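Local atomic coordinates of 3-oxoacyl-(Acyl-carrier protein) synthase (PDB entry 4EFI), a protein that probably acts as a 3-oxoacyl-(acyl-carrier-protein) synthase, an acyltransferase that condenses acyl groups during fatty acid synthesis. Residues F93-T97 / I124-C128; A60-A66 / G155-K160; R13-I19 / M139-Q143. All coordinates share one frame; numbering follows the deposited sequence.

Contact 1 (F93-T97 / I124-C128); sequences FVSQT and INLGC
Val94 and Ile124 form a parallel beta bridge, CA to CA 4.9 Å, where strand 90-94 meets the edge strand 120-124 of a six-stranded sheet in the thiolase fold. Backbone bonds define it: Ile124 N donates to Phe93 O at 2.9 Å and 167°, and Ser95 N gives Ile124 O a longer, weak bond. Ile124 thus bonds to the residues flanking Val94, as a parallel pair requires, while its O also lies 3.3 Å from Val94 CA in a CA-H...O contact.

Apolar contacts occupy the face that Val94 and Ile124 share, where helix 130-143 covers them with Ala134 and Leu137. With CG1 set anti to the backbone N (chi1 178°), Val94 brings that methyl 3.9 Å from Leu126 CB.

Polar side chains take over from Ser95 and Asn125 onward. Ser95 turns its CB away from 124-128, and its OG accepts from Thr97 N at 3.0 Å in an ST turn and bonds to Gly155 O. The extended Gln96 chain passes beside Leu126 O and lays its amide against the bare backbone of Gly127, CD to CA 3.4 Å. Gln96 and Asn125 cross nearly perpendicularly, their amide planes 64° apart, and the two carbonyl oxygens share one water, which donates to Gln96 OE1 at 2.7 Å and to Asn125 OD1 at 2.8 Å.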
loop_
_atom_site.group_PDB
_atom_site.type_symbol
_atom_site.label_atom_id
_atom_site.label_comp_id
_atom_site.label_asym_id
_atom_site.label_seq_id
_atom_site.Cartn_x
_atom_site.Cartn_y
_atom_site.Cartn_z
ATOM N N PHE A 93 4.270 0.880 -11.705
ATOM C CA PHE A 93 2.870 0.694 -11.295
ATOM C C PHE A 93 2.757 -0.571 -10.468
ATOM O O PHE A 93 2.918 -1.694 -10.984
ATOM C CB PHE A 93 1.963 0.621 -12.546
ATOM C CG PHE A 93 0.484 0.410 -12.238
ATOM C CD1 PHE A 93 -0.235 1.344 -11.532
ATOM C CD2 PHE A 93 -0.181 -0.714 -12.683
ATOM C CE1 PHE A 93 -1.604 1.157 -11.275
ATOM C CE2 PHE A 93 -1.529 -0.907 -12.423
ATOM C CZ PHE A 93 -2.237 0.031 -11.744
ATOM N N VAL A 94 2.520 -0.403 -9.178
ATOM C CA VAL A 94 2.366 -1.512 -8.243
ATOM C C VAL A 94 0.889 -1.641 -7.928
ATOM O O VAL A 94 0.273 -0.686 -7.408
ATOM C CB VAL A 94 3.148 -1.271 -6.954
ATOM C CG1 VAL A 94 2.931 -2.439 -5.980
ATOM C CG2 VAL A 94 4.623 -1.082 -7.284
ATOM N N SER A 95 0.320 -2.793 -8.270
ATOM C CA SER A 95 -1.105 -3.003 -8.150
ATOM C C SER A 95 -1.434 -4.466 -8.374
ATOM O O SER A 95 -0.677 -5.191 -9.036
ATOM C CB SER A 95 -1.849 -2.189 -9.192
ATOM O OG SER A 95 -3.271 -2.309 -9.065
ATOM N N GLN A 96 -2.560 -4.902 -7.826
ATOM C CA GLN A 96 -3.118 -6.219 -8.104
ATOM C C GLN A 96 -4.345 -6.133 -9.023
ATOM O O GLN A 96 -4.941 -7.162 -9.322
ATOM C CB GLN A 96 -3.495 -6.881 -6.786
ATOM C CG GLN A 96 -2.297 -7.051 -5.882
ATOM C CD GLN A 96 -2.651 -7.470 -4.483
ATOM O OE1 GLN A 96 -2.236 -8.526 -4.030
ATOM N NE2 GLN A 96 -3.382 -6.631 -3.791
ATOM N N THR A 97 -4.701 -4.915 -9.448
ATOM C CA THR A 97 -5.924 -4.690 -10.209
ATOM C C THR A 97 -5.661 -3.856 -11.472
ATOM O O THR A 97 -6.233 -2.788 -11.664
ATOM C CB THR A 97 -7.060 -4.126 -9.315
ATOM O OG1 THR A 97 -6.594 -2.986 -8.561
ATOM C CG2 THR A 97 -7.550 -5.206 -8.349
ATOM N N ILE A 124 4.355 -4.075 -11.617
ATOM C CA ILE A 124 4.792 -5.085 -10.649
ATOM C C ILE A 124 3.614 -5.512 -9.773
ATOM O O ILE A 124 2.888 -4.665 -9.231
ATOM C CB ILE A 124 5.892 -4.528 -9.759
ATOM C CG1 ILE A 124 7.058 -4.095 -10.626
ATOM C CG2 ILE A 124 6.290 -5.559 -8.704
ATOM C CD1 ILE A 124 8.250 -3.540 -9.807
ATOM N N ASN A 125 3.367 -6.816 -9.698
ATOM C CA ASN A 125 2.256 -7.349 -8.905
ATOM C C ASN A 125 2.625 -7.641 -7.463
ATOM O O ASN A 125 3.153 -8.697 -7.144
ATOM C CB ASN A 125 1.688 -8.613 -9.553
ATOM C CG ASN A 125 0.464 -9.157 -8.827
ATOM O OD1 ASN A 125 -0.024 -8.566 -7.850
ATOM N ND2 ASN A 125 -0.067 -10.254 -9.321
ATOM N N LEU A 126 2.353 -6.671 -6.611
ATOM C CA LEU A 126 2.504 -6.826 -5.170
ATOM C C LEU A 126 1.285 -6.245 -4.507
ATOM O O LEU A 126 0.624 -5.347 -5.050
ATOM C CB LEU A 126 3.733 -6.073 -4.671
ATOM C CG LEU A 126 5.073 -6.685 -5.033
ATOM C CD1 LEU A 126 6.170 -5.658 -4.768
ATOM C CD2 LEU A 126 5.319 -7.979 -4.260
ATOM N N GLY A 127 0.984 -6.747 -3.314
ATOM C CA GLY A 127 -0.167 -6.280 -2.559
ATOM C C GLY A 127 0.264 -5.456 -1.364
ATOM O O GLY A 127 0.887 -4.414 -1.524
ATOM N N CYS A 128 -0.058 -5.929 -0.173
ATOM C CA CYS A 128 0.100 -5.088 1.002
ATOM C C CYS A 128 1.555 -4.705 1.329
ATOM O O CYS A 128 1.755 -3.812 2.143
ATOM C CB CYS A 128 -0.659 -5.694 2.186
ATOM S SG CYS A 128 -2.432 -5.885 1.846
HETATM O O HOH W 1 -0.302 -9.872 -5.398
#

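Contact 2 (A60-A66 / G155-K160); sequences ADAQTSA and GDTISK
Lys160 reaches across to the 60-66 loop and puts its ammonium between two backbone carbonyls. Its chain leaves the backbone with CG anti to the carbonyl carbon, stays extended through CE, then bends at the last torsion (chi4 -78°), which turns NZ into the turn. There Lys160 NZ donates to Thr64 O at 2.9 Å, tilted 35° from the carbonyl plane, and makes a weak bond to Asp61 O. Two waters also accept from NZ; one donates onward to Ala60 O, the other to Ala62 O. Four acceptors around three N-H groups cannot all be full bonds, in keeping with the weak one.

The acceptors are held by a type I turn from Asp61 to Thr64, closed by Thr64 N to Asp61 O at 3.1 Å. Asp61 makes no salt bridge with the lysine, its OD1 standing 5.9 Å from Lys160 NZ; instead OD1 takes the Thr64 OG1 hydroxyl at 2.6 Å, from above the carboxylate plane.

In the thiolase fold this joins the exit of strand 149-156 to the start of helix 66-81, where Ser65 is the N-cap and its OG also bonds to Asn99. Thr157 faces that helix start: chi1 60° sets OG1 between backbone N and carbonyl carbon and leaves CG2 anti to the latter, where it lies 3.6 Å from Ala66 N and 3.8 Å from Ala60 CB, while OG1 shares a water with Ala66 N. Ser159 OG is bonded to Asp175 and accepts from another water, which also donates to Ala60 O. Ala66 CB rests 3.7 Å from Asp156 N.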
loop_
_atom_site.group_PDB
_atom_site.type_symbol
_atom_site.label_atom_id
_atom_site.label_comp_id
_atom_site.label_asym_id
_atom_site.label_seq_id
_atom_site.Cartn_x
_atom_site.Cartn_y
_atom_site.Cartn_z
ATOM N N ALA A 60 -14.630 2.350 -5.921
ATOM C CA ALA A 60 -14.573 2.738 -7.324
ATOM C C ALA A 60 -15.793 2.264 -8.079
ATOM O O ALA A 60 -16.272 1.147 -7.874
ATOM C CB ALA A 60 -13.329 2.126 -7.947
ATOM N N ASP A 61 -16.300 3.086 -8.986
ATOM C CA ASP A 61 -17.349 2.602 -9.880
ATOM C C ASP A 61 -16.773 1.761 -11.020
ATOM O O ASP A 61 -15.567 1.603 -11.133
ATOM C CB ASP A 61 -18.209 3.764 -10.392
ATOM C CG ASP A 61 -17.416 4.827 -11.120
ATOM O OD1 ASP A 61 -16.354 4.544 -11.718
ATOM O OD2 ASP A 61 -17.871 5.994 -11.121
ATOM N N ALA A 62 -17.632 1.192 -11.866
ATOM C CA ALA A 62 -17.161 0.241 -12.875
ATOM C C ALA A 62 -16.145 0.844 -13.842
ATOM O O ALA A 62 -15.203 0.175 -14.273
ATOM C CB ALA A 62 -18.342 -0.368 -13.641
ATOM N N GLN A 63 -16.292 2.116 -14.150
ATOM C CA GLN A 63 -15.384 2.763 -15.088
ATOM C C GLN A 63 -14.097 3.312 -14.476
ATOM O O GLN A 63 -13.283 3.909 -15.195
ATOM C CB GLN A 63 -16.083 3.920 -15.803
ATOM C CG GLN A 63 -16.481 5.068 -14.881
ATOM C CD GLN A 63 -17.940 4.984 -14.451
ATOM O OE1 GLN A 63 -18.448 3.908 -14.103
ATOM N NE2 GLN A 63 -18.624 6.122 -14.478
ATOM N N THR A 64 -13.929 3.190 -13.164
ATOM C CA THR A 64 -12.749 3.706 -12.483
ATOM C C THR A 64 -11.834 2.566 -12.039
ATOM O O THR A 64 -12.228 1.706 -11.240
ATOM C CB THR A 64 -13.141 4.501 -11.228
ATOM O OG1 THR A 64 -13.968 5.613 -11.608
ATOM C CG2 THR A 64 -11.955 5.036 -10.486
ATOM N N SER A 65 -10.614 2.586 -12.527
ATOM C CA SER A 65 -9.624 1.577 -12.171
ATOM C C SER A 65 -8.556 2.168 -11.260
ATOM O O SER A 65 -8.446 3.387 -11.095
ATOM C CB SER A 65 -8.953 1.023 -13.430
ATOM O OG SER A 65 -8.120 2.028 -13.994
ATOM N N ALA A 66 -7.695 1.288 -10.751
ATOM C CA ALA A 66 -6.525 1.702 -9.985
ATOM C C ALA A 66 -5.644 2.604 -10.827
ATOM O O ALA A 66 -5.143 3.618 -10.344
ATOM C CB ALA A 66 -5.752 0.479 -9.509
ATOM N N GLY A 155 -1.541 1.527 -6.238
ATOM C CA GLY A 155 -2.982 1.647 -6.067
ATOM C C GLY A 155 -3.697 0.343 -6.310
ATOM O O GLY A 155 -3.147 -0.601 -6.882
ATOM N N ASP A 156 -4.953 0.290 -5.888
ATOM C CA ASP A 156 -5.742 -0.924 -6.054
ATOM C C ASP A 156 -7.214 -0.578 -5.973
ATOM O O ASP A 156 -7.602 0.410 -5.315
ATOM C CB ASP A 156 -5.433 -1.944 -4.947
ATOM C CG ASP A 156 -4.669 -3.161 -5.434
ATOM O OD1 ASP A 156 -4.721 -3.537 -6.621
ATOM O OD2 ASP A 156 -3.998 -3.765 -4.576
ATOM N N THR A 157 -8.035 -1.405 -6.602
ATOM C CA THR A 157 -9.481 -1.366 -6.377
ATOM C C THR A 157 -9.908 -2.780 -5.953
ATOM O O THR A 157 -10.573 -3.500 -6.686
ATOM C CB THR A 157 -10.288 -0.908 -7.604
ATOM O OG1 THR A 157 -10.059 -1.800 -8.693
ATOM C CG2 THR A 157 -9.892 0.495 -8.037
ATOM N N ILE A 158 -9.514 -3.188 -4.750
ATOM C CA ILE A 158 -9.823 -4.534 -4.282
ATOM C C ILE A 158 -11.324 -4.741 -4.160
ATOM O O ILE A 158 -11.802 -5.882 -4.181
ATOM C CB ILE A 158 -9.150 -4.865 -2.926
ATOM C CG1 ILE A 158 -7.635 -4.858 -3.089
ATOM C CG2 ILE A 158 -9.657 -6.196 -2.336
ATOM C CD1 ILE A 158 -7.098 -5.806 -4.134
ATOM N N SER A 159 -12.103 -3.670 -4.047
ATOM C CA SER A 159 -13.556 -3.834 -3.983
ATOM C C SER A 159 -14.087 -4.650 -5.174
ATOM O O SER A 159 -15.102 -5.350 -5.035
ATOM C CB SER A 159 -14.268 -2.478 -3.925
ATOM O OG SER A 159 -14.146 -1.838 -5.161
ATOM N N LYS A 160 -13.387 -4.617 -6.304
ATOM C CA LYS A 160 -13.839 -5.287 -7.512
ATOM C C LYS A 160 -13.630 -6.809 -7.470
ATOM O O LYS A 160 -14.063 -7.525 -8.370
ATOM C CB LYS A 160 -13.106 -4.703 -8.722
ATOM C CG LYS A 160 -13.420 -3.245 -9.049
ATOM C CD LYS A 160 -12.696 -2.843 -10.345
ATOM C CE LYS A 160 -12.541 -1.349 -10.510
ATOM N NZ LYS A 160 -13.804 -0.727 -10.967
HETATM O O HOH W 2 -16.400 -1.306 -6.457
HETATM O O HOH W 3 -16.125 -1.277 -9.525
HETATM O O HOH W 4 -14.193 -2.293 -13.453
HETATM O O HOH W 5 -8.542 -1.410 -10.963
#

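Contact 3 (R13-I19 / M139-Q143); sequences RTQGARI and MNLIQ. With FMT (formic acid), chain D.
Thr14, Ala17 and Ile19 pack on Met139 and Ile142 in a strand-on-helix contact at the C-terminal end of helix 130-143, where the chain passes from strand 10-15 of one sheet to strand 17-26 of the other. The chain bends by about a right angle at Gly16: strand 13-15 runs 52° from the helix direction and strand 17-19 runs 143° from it, the axis of the first approaching to 7.9 Å. Outside partners agree with a helix lodged between the two sheets of the thiolase fold, since Met139 also touches Leu341 and Ile142 touches Leu182.

Ala17 CB sits in the middle, 3.8 Å from Met139 CG and 3.8 Å from Ile142 CG2. Beyond CG the Met139 chain is extended and carries its CE methyl under strand 17-19, 4.1 Å from Ile19 CG1. Thr14 crosses this chain at about a right angle, with OG1 3.7 Å from Met139 CB.

On the more exposed side, Gln143 places CG anti to its own backbone N, and its extended chain passes over Gln15 O. Gln15 N donates to Gln143 OE1 at 3.1 Å, arriving 71° out of the carbonyl plane. One water links Gln143 NE2 to Arg13 O and Arg13 NH1. Gly16 N, at the bend, donates to a formate O1 at 2.8 Å, a molecule probably from the crystallisation liquor. The one direct hydrogen bond is met well above the amide plane, which implies that much of the contact is van der Waals burial, by the apolar Met139, Ala17 and Ile142 and also by the Gln143 chain.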
loop_
_atom_site.group_PDB
_atom_site.type_symbol
_atom_site.label_atom_id
_atom_site.label_comp_id
_atom_site.label_asym_id
_atom_site.label_seq_id
_atom_site.Cartn_x
_atom_site.Cartn_y
_atom_site.Cartn_z
ATOM N N ARG A 13 20.148 -0.997 1.502
ATOM C CA ARG A 13 20.429 0.392 1.847
ATOM C C ARG A 13 20.546 1.199 0.560
ATOM O O ARG A 13 21.201 0.766 -0.397
ATOM C CB ARG A 13 21.733 0.504 2.643
ATOM C CG ARG A 13 22.148 1.927 2.992
ATOM C CD ARG A 13 23.628 1.937 3.403
ATOM N NE ARG A 13 24.128 3.262 3.763
ATOM C CZ ARG A 13 24.481 4.191 2.882
ATOM N NH1 ARG A 13 24.371 3.947 1.582
ATOM N NH2 ARG A 13 24.938 5.366 3.297
ATOM N N THR A 14 19.910 2.365 0.516
ATOM C CA THR A 14 20.099 3.277 -0.601
ATOM C C THR A 14 20.546 4.644 -0.073
ATOM O O THR A 14 20.401 4.966 1.113
ATOM C CB THR A 14 18.816 3.461 -1.444
ATOM O OG1 THR A 14 17.793 4.065 -0.653
ATOM C CG2 THR A 14 18.294 2.144 -1.947
ATOM N N GLN A 15 21.133 5.438 -0.957
ATOM C CA GLN A 15 21.429 6.828 -0.684
ATOM C C GLN A 15 21.337 7.607 -1.989
ATOM O O GLN A 15 21.364 7.021 -3.069
ATOM C CB GLN A 15 22.793 6.999 -0.023
ATOM C CG GLN A 15 23.960 6.543 -0.824
ATOM C CD GLN A 15 25.261 6.660 -0.025
ATOM O OE1 GLN A 15 25.376 7.488 0.886
ATOM N NE2 GLN A 15 26.224 5.806 -0.340
ATOM N N GLY A 16 21.168 8.913 -1.896
ATOM C CA GLY A 16 21.146 9.742 -3.085
ATOM C C GLY A 16 19.768 9.950 -3.693
ATOM O O GLY A 16 19.675 10.480 -4.795
ATOM N N ALA A 17 18.713 9.572 -2.979
ATOM C CA ALA A 17 17.346 9.743 -3.461
ATOM C C ALA A 17 16.430 10.113 -2.318
ATOM O O ALA A 17 16.657 9.680 -1.188
ATOM C CB ALA A 17 16.844 8.454 -4.104
ATOM N N ARG A 18 15.392 10.889 -2.602
ATOM C CA ARG A 18 14.447 11.314 -1.581
ATOM C C ARG A 18 13.035 11.313 -2.131
ATOM O O ARG A 18 12.811 11.458 -3.343
ATOM C CB ARG A 18 14.783 12.725 -1.072
ATOM C CG ARG A 18 14.732 13.811 -2.132
ATOM C CD ARG A 18 15.154 15.192 -1.607
ATOM N NE ARG A 18 14.114 15.841 -0.810
ATOM C CZ ARG A 18 13.086 16.514 -1.321
ATOM N NH1 ARG A 18 12.187 17.060 -0.515
ATOM N NH2 ARG A 18 12.954 16.635 -2.634
ATOM N N ILE A 19 12.074 11.137 -1.236
ATOM C CA ILE A 19 10.689 11.359 -1.563
ATOM C C ILE A 19 10.489 12.865 -1.742
ATOM O O ILE A 19 10.841 13.665 -0.863
ATOM C CB ILE A 19 9.752 10.816 -0.476
ATOM C CG1 ILE A 19 9.895 9.300 -0.381
ATOM C CG2 ILE A 19 8.318 11.210 -0.776
ATOM C CD1 ILE A 19 9.140 8.668 0.784
ATOM N N MET A 139 14.351 4.166 -5.508
ATOM C CA MET A 139 15.551 4.804 -4.993
ATOM C C MET A 139 16.810 4.123 -5.521
ATOM O O MET A 139 17.812 4.782 -5.787
ATOM C CB MET A 139 15.553 4.866 -3.458
ATOM C CG MET A 139 14.476 5.780 -2.930
ATOM S SD MET A 139 14.699 6.193 -1.188
ATOM C CE MET A 139 13.557 7.560 -1.058
ATOM N N ASN A 140 16.761 2.801 -5.711
ATOM C CA ASN A 140 17.864 2.087 -6.331
ATOM C C ASN A 140 18.078 2.575 -7.777
ATOM O O ASN A 140 19.239 2.795 -8.170
ATOM C CB ASN A 140 17.592 0.577 -6.295
ATOM C CG ASN A 140 18.695 -0.225 -6.941
ATOM O OD1 ASN A 140 19.588 -0.726 -6.277
ATOM N ND2 ASN A 140 18.612 -0.391 -8.213
ATOM N N LEU A 141 17.008 2.798 -8.525
ATOM C CA LEU A 141 17.146 3.305 -9.899
ATOM C C LEU A 141 17.875 4.663 -9.899
ATOM O O LEU A 141 18.733 4.924 -10.740
ATOM C CB LEU A 141 15.778 3.474 -10.562
ATOM C CG LEU A 141 14.923 2.243 -10.930
ATOM C CD1 LEU A 141 13.605 2.664 -11.562
ATOM C CD2 LEU A 141 15.701 1.345 -11.858
ATOM N N ILE A 142 17.540 5.525 -8.953
ATOM C CA ILE A 142 18.143 6.839 -8.881
ATOM C C ILE A 142 19.593 6.731 -8.423
ATOM O O ILE A 142 20.484 7.322 -9.032
ATOM C CB ILE A 142 17.308 7.739 -7.964
ATOM C CG1 ILE A 142 16.001 8.072 -8.672
ATOM C CG2 ILE A 142 18.079 9.025 -7.600
ATOM C CD1 ILE A 142 14.945 8.684 -7.765
ATOM N N GLN A 143 19.862 5.953 -7.387
ATOM C CA GLN A 143 21.230 5.804 -6.904
ATOM C C GLN A 143 22.194 5.276 -7.974
ATOM O O GLN A 143 23.365 5.692 -7.996
ATOM C CB GLN A 143 21.252 4.899 -5.665
ATOM C CG GLN A 143 22.637 4.734 -5.063
ATOM C CD GLN A 143 22.637 3.957 -3.760
ATOM O OE1 GLN A 143 21.611 3.459 -3.316
ATOM N NE2 GLN A 143 23.808 3.839 -3.151
HETATM C C FMT D . 20.509 11.709 -0.153
HETATM O O1 FMT D . 21.169 10.765 0.247
HETATM O O2 FMT D . 19.348 11.980 0.435
HETATM O O HOH W 6 23.714 2.166 -0.499
#

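How the contacts relate
All three contacts reach the same six-stranded sheet, and each is only partly buried; contact 3 alone also takes in strand 10-15 of the five-stranded sheet. Contact 1 lies nearest the chain centre, about 9 Å between centres, and contact 2 about 14 Å out; these two touch, because strands 90-94 and 149-156 are neighbours and Asp156 OD1 accepts from Gln96 N and bonds to Thr97 OG1. Contact 3 is the outermost, about 19 Å from the chain centre and on the opposite side of it from contact 2. Their chemistry differs accordingly: backbone pairing in contact 1, a hydrated lysine binding loop carbonyls in contact 2, and helix-strand packing with polar groups toward its edge in contact 3.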